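Local atomic coordinates of immunoreactive 84kD antigen PG93 (PDB entry 5M11), a protein that serves as an essential surface component of the type-IX secretion system of Porphyromonas gingivalis and binds zinc and calcium ions. Residues 435-447 / 458-470. Residues are numbered along the deposited sequence; the frame is centred on the assembly and turned at random.
Sequences LWGTLGAVGKNIF and SFSYPDVANLASF. With ZN (zinc ion), chain G.
Phe-459 N donates to Ile-446 O at 2.8 Å, and Ile-446 N answers to Phe-459 O, so the pair forms the last rung at the open end of the hairpin made by strands 446-450 and 455-459. A classic bulge sets Asn-445 and Ile-446 together opposite Phe-459. Beta-branched Ile-446 suits the strand: its CG2, anti to the backbone N, lies 3.7 Å from Phe-459 CZ, while CD1 reaches the Tyr-461 ring. Trp-436 CZ3 meets Phe-459 CE2 edge to edge, the side chains crossing at about a right angle. Ser-458, on the face with Phe-447, receives Lys-444 NZ at 2.9 Å; its partly exposed hydroxyl gives the ammonium an oxygen partner.

Farther along, the Asn-445 amide serves two neighbours, OD1 accepting weakly from Asn-466 N in the 464-467 type II turn and ND2 donating weakly to Leu-439 O. The flat, apolar Phe-470 ring packs one face against the Thr-438 methyl. Ala-441 N donates to Leu-467 O at 3.3 Å.

Successive propeller blades are thus linked by a connection packed against the 440-445 turn. It also carries Asp-463, which binds zinc through both carboxylate oxygens, with His-514; Tyr-461 stacks on His-514 and hydrogen-bonds Asp-512, so one ring joins apolar packing to the metal-site surroundings.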
# COMPACT_ATOMS: atom_id res chain seq x y z
N LEU A 435 -10.72 21.25 -20.26
CA LEU A 435 -10.33 19.90 -19.95
C LEU A 435 -9.97 19.15 -21.22
O LEU A 435 -10.84 18.86 -22.04
CB LEU A 435 -11.45 19.16 -19.19
CG LEU A 435 -11.17 17.67 -18.89
CD1 LEU A 435 -10.20 17.51 -17.72
CD2 LEU A 435 -12.45 16.93 -18.62
N TRP A 436 -8.70 18.83 -21.37
CA TRP A 436 -8.18 18.01 -22.46
C TRP A 436 -8.07 16.57 -21.96
O TRP A 436 -7.74 16.33 -20.78
CB TRP A 436 -6.84 18.54 -22.94
CG TRP A 436 -6.98 19.86 -23.60
CD1 TRP A 436 -7.00 21.09 -23.00
CD2 TRP A 436 -7.24 20.09 -24.99
NE1 TRP A 436 -7.22 22.07 -23.93
CE2 TRP A 436 -7.34 21.49 -25.17
CE3 TRP A 436 -7.37 19.25 -26.11
CZ2 TRP A 436 -7.58 22.07 -26.42
CZ3 TRP A 436 -7.60 19.83 -27.35
CH2 TRP A 436 -7.72 21.21 -27.49
N GLY A 437 -8.34 15.63 -22.83
CA GLY A 437 -8.27 14.24 -22.45
C GLY A 437 -8.31 13.34 -23.66
O GLY A 437 -8.62 13.77 -24.77
N THR A 438 -7.98 12.07 -23.43
CA THR A 438 -7.96 11.06 -24.47
C THR A 438 -8.92 9.91 -24.11
O THR A 438 -9.29 9.75 -22.94
CB THR A 438 -6.51 10.58 -24.73
OG1 THR A 438 -6.13 9.64 -23.72
CG2 THR A 438 -5.50 11.74 -24.83
N LEU A 439 -9.36 9.15 -25.13
CA LEU A 439 -10.27 8.01 -25.04
C LEU A 439 -9.65 6.80 -25.71
O LEU A 439 -9.01 6.93 -26.76
CB LEU A 439 -11.62 8.32 -25.72
CG LEU A 439 -12.38 9.57 -25.31
CD1 LEU A 439 -13.11 10.19 -26.50
CD2 LEU A 439 -13.36 9.28 -24.20
N GLY A 440 -9.89 5.64 -25.14
CA GLY A 440 -9.38 4.39 -25.70
C GLY A 440 -10.32 3.69 -26.66
O GLY A 440 -11.54 3.76 -26.51
N ALA A 441 -9.70 2.98 -27.64
CA ALA A 441 -10.26 2.13 -28.71
C ALA A 441 -11.41 2.79 -29.53
O ALA A 441 -12.42 2.14 -29.80
CB ALA A 441 -10.72 0.80 -28.12
N VAL A 442 -11.24 4.07 -29.94
CA VAL A 442 -12.21 4.85 -30.75
C VAL A 442 -11.46 5.74 -31.74
O VAL A 442 -10.31 6.09 -31.47
CB VAL A 442 -13.20 5.72 -29.92
CG1 VAL A 442 -14.32 4.89 -29.32
CG2 VAL A 442 -12.49 6.56 -28.85
N GLY A 443 -12.14 6.13 -32.83
CA GLY A 443 -11.63 7.02 -33.88
C GLY A 443 -11.15 8.38 -33.40
O GLY A 443 -9.94 8.62 -33.35
N LYS A 444 -12.11 9.28 -33.02
CA LYS A 444 -11.84 10.64 -32.50
C LYS A 444 -11.34 10.53 -31.05
O LYS A 444 -12.07 10.80 -30.08
CB LYS A 444 -13.09 11.53 -32.62
CG LYS A 444 -13.51 11.87 -34.05
CD LYS A 444 -14.95 12.38 -34.11
CE LYS A 444 -15.03 13.89 -34.10
NZ LYS A 444 -16.23 14.39 -33.37
N ASN A 445 -10.08 10.10 -30.95
CA ASN A 445 -9.33 9.78 -29.75
C ASN A 445 -9.20 10.92 -28.74
O ASN A 445 -9.49 10.71 -27.57
CB ASN A 445 -7.92 9.32 -30.15
CG ASN A 445 -7.76 7.83 -30.32
OD1 ASN A 445 -6.94 7.40 -31.12
ND2 ASN A 445 -8.47 7.01 -29.54
N ILE A 446 -8.67 12.07 -29.19
CA ILE A 446 -8.37 13.26 -28.39
C ILE A 446 -9.60 14.18 -28.28
O ILE A 446 -10.25 14.43 -29.29
CB ILE A 446 -7.15 14.00 -29.04
CG1 ILE A 446 -5.90 13.05 -29.14
CG2 ILE A 446 -6.81 15.27 -28.27
CD1 ILE A 446 -5.09 13.18 -30.38
N PHE A 447 -9.90 14.68 -27.07
CA PHE A 447 -11.05 15.57 -26.87
C PHE A 447 -10.73 16.76 -25.95
O PHE A 447 -9.71 16.78 -25.25
CB PHE A 447 -12.28 14.78 -26.33
CG PHE A 447 -12.22 14.37 -24.88
CD1 PHE A 447 -12.61 15.24 -23.87
CD2 PHE A 447 -11.81 13.09 -24.52
CE1 PHE A 447 -12.53 14.87 -22.53
CE2 PHE A 447 -11.74 12.72 -23.17
CZ PHE A 447 -12.08 13.62 -22.18
N SER A 458 -13.92 16.99 -30.30
CA SER A 458 -13.05 15.81 -30.38
C SER A 458 -12.43 15.74 -31.77
O SER A 458 -13.01 16.23 -32.75
CB SER A 458 -13.79 14.52 -30.03
OG SER A 458 -15.00 14.39 -30.75
N PHE A 459 -11.22 15.19 -31.83
CA PHE A 459 -10.45 15.00 -33.05
C PHE A 459 -9.42 13.89 -32.85
O PHE A 459 -9.38 13.28 -31.78
CB PHE A 459 -9.76 16.33 -33.46
CG PHE A 459 -8.79 16.92 -32.46
CD1 PHE A 459 -7.46 16.51 -32.43
CD2 PHE A 459 -9.19 17.93 -31.59
CE1 PHE A 459 -6.56 17.06 -31.52
CE2 PHE A 459 -8.27 18.49 -30.69
CZ PHE A 459 -6.96 18.05 -30.67
N SER A 460 -8.56 13.66 -33.86
CA SER A 460 -7.45 12.71 -33.82
C SER A 460 -6.46 12.98 -34.95
O SER A 460 -6.66 13.88 -35.78
CB SER A 460 -7.94 11.27 -33.89
OG SER A 460 -6.92 10.42 -33.39
N TYR A 461 -5.39 12.18 -34.98
CA TYR A 461 -4.38 12.19 -36.04
C TYR A 461 -4.27 10.74 -36.53
O TYR A 461 -4.08 9.86 -35.70
CB TYR A 461 -3.06 12.75 -35.52
CG TYR A 461 -3.20 14.10 -34.84
CD1 TYR A 461 -3.37 15.26 -35.59
CD2 TYR A 461 -3.17 14.21 -33.45
CE1 TYR A 461 -3.50 16.51 -34.97
CE2 TYR A 461 -3.28 15.46 -32.82
CZ TYR A 461 -3.43 16.60 -33.59
OH TYR A 461 -3.52 17.83 -32.98
N PRO A 462 -4.50 10.45 -37.84
CA PRO A 462 -4.51 9.04 -38.32
C PRO A 462 -3.43 8.10 -37.76
O PRO A 462 -3.73 6.93 -37.49
CB PRO A 462 -4.34 9.17 -39.83
CG PRO A 462 -4.88 10.51 -40.17
CD PRO A 462 -4.82 11.39 -38.94
N ASP A 463 -2.20 8.60 -37.57
CA ASP A 463 -1.06 7.86 -37.01
C ASP A 463 -1.32 7.38 -35.53
O ASP A 463 -0.80 6.34 -35.14
CB ASP A 463 0.26 8.68 -37.12
CG ASP A 463 0.10 10.19 -37.30
OD1 ASP A 463 -0.10 10.64 -38.45
OD2 ASP A 463 0.17 10.91 -36.28
N VAL A 464 -2.15 8.11 -34.74
CA VAL A 464 -2.50 7.76 -33.34
C VAL A 464 -3.99 7.32 -33.18
O VAL A 464 -4.34 6.87 -32.09
CB VAL A 464 -2.17 8.87 -32.30
CG1 VAL A 464 -0.68 9.02 -32.08
CG2 VAL A 464 -2.84 10.20 -32.64
N ALA A 465 -4.85 7.49 -34.21
CA ALA A 465 -6.26 7.12 -34.12
C ALA A 465 -6.46 5.61 -33.95
O ALA A 465 -5.69 4.80 -34.49
CB ALA A 465 -7.03 7.62 -35.33
N ASN A 466 -7.49 5.26 -33.14
CA ASN A 466 -8.01 3.93 -32.78
C ASN A 466 -7.07 3.09 -31.90
O ASN A 466 -7.41 1.93 -31.64
CB ASN A 466 -8.41 3.14 -34.03
CG ASN A 466 -9.60 3.73 -34.73
OD1 ASN A 466 -10.70 3.78 -34.17
ND2 ASN A 466 -9.42 4.19 -35.96
N LEU A 467 -5.97 3.66 -31.37
CA LEU A 467 -5.08 2.90 -30.49
C LEU A 467 -5.80 2.56 -29.19
O LEU A 467 -6.60 3.35 -28.71
CB LEU A 467 -3.72 3.58 -30.21
CG LEU A 467 -3.66 4.96 -29.54
CD1 LEU A 467 -3.60 4.84 -28.02
CD2 LEU A 467 -2.40 5.70 -29.98
N ALA A 468 -5.53 1.35 -28.67
CA ALA A 468 -6.13 0.78 -27.47
C ALA A 468 -6.11 1.74 -26.26
O ALA A 468 -7.17 2.03 -25.71
CB ALA A 468 -5.44 -0.52 -27.11
N SER A 469 -4.92 2.22 -25.83
CA SER A 469 -4.86 3.08 -24.66
C SER A 469 -3.65 3.98 -24.63
O SER A 469 -2.52 3.56 -24.94
CB SER A 469 -4.86 2.24 -23.39
OG SER A 469 -4.68 3.03 -22.23
N PHE A 470 -3.90 5.23 -24.23
CA PHE A 470 -2.90 6.26 -23.98
C PHE A 470 -2.54 6.18 -22.50
O PHE A 470 -3.21 5.46 -21.75
CB PHE A 470 -3.45 7.66 -24.34
CG PHE A 470 -3.45 8.05 -25.80
CD1 PHE A 470 -2.30 8.55 -26.41
CD2 PHE A 470 -4.62 8.00 -26.55
CE1 PHE A 470 -2.33 8.96 -27.75
CE2 PHE A 470 -4.64 8.38 -27.89
CZ PHE A 470 -3.49 8.86 -28.48
ZN ZN G . 1.35 12.28 -37.32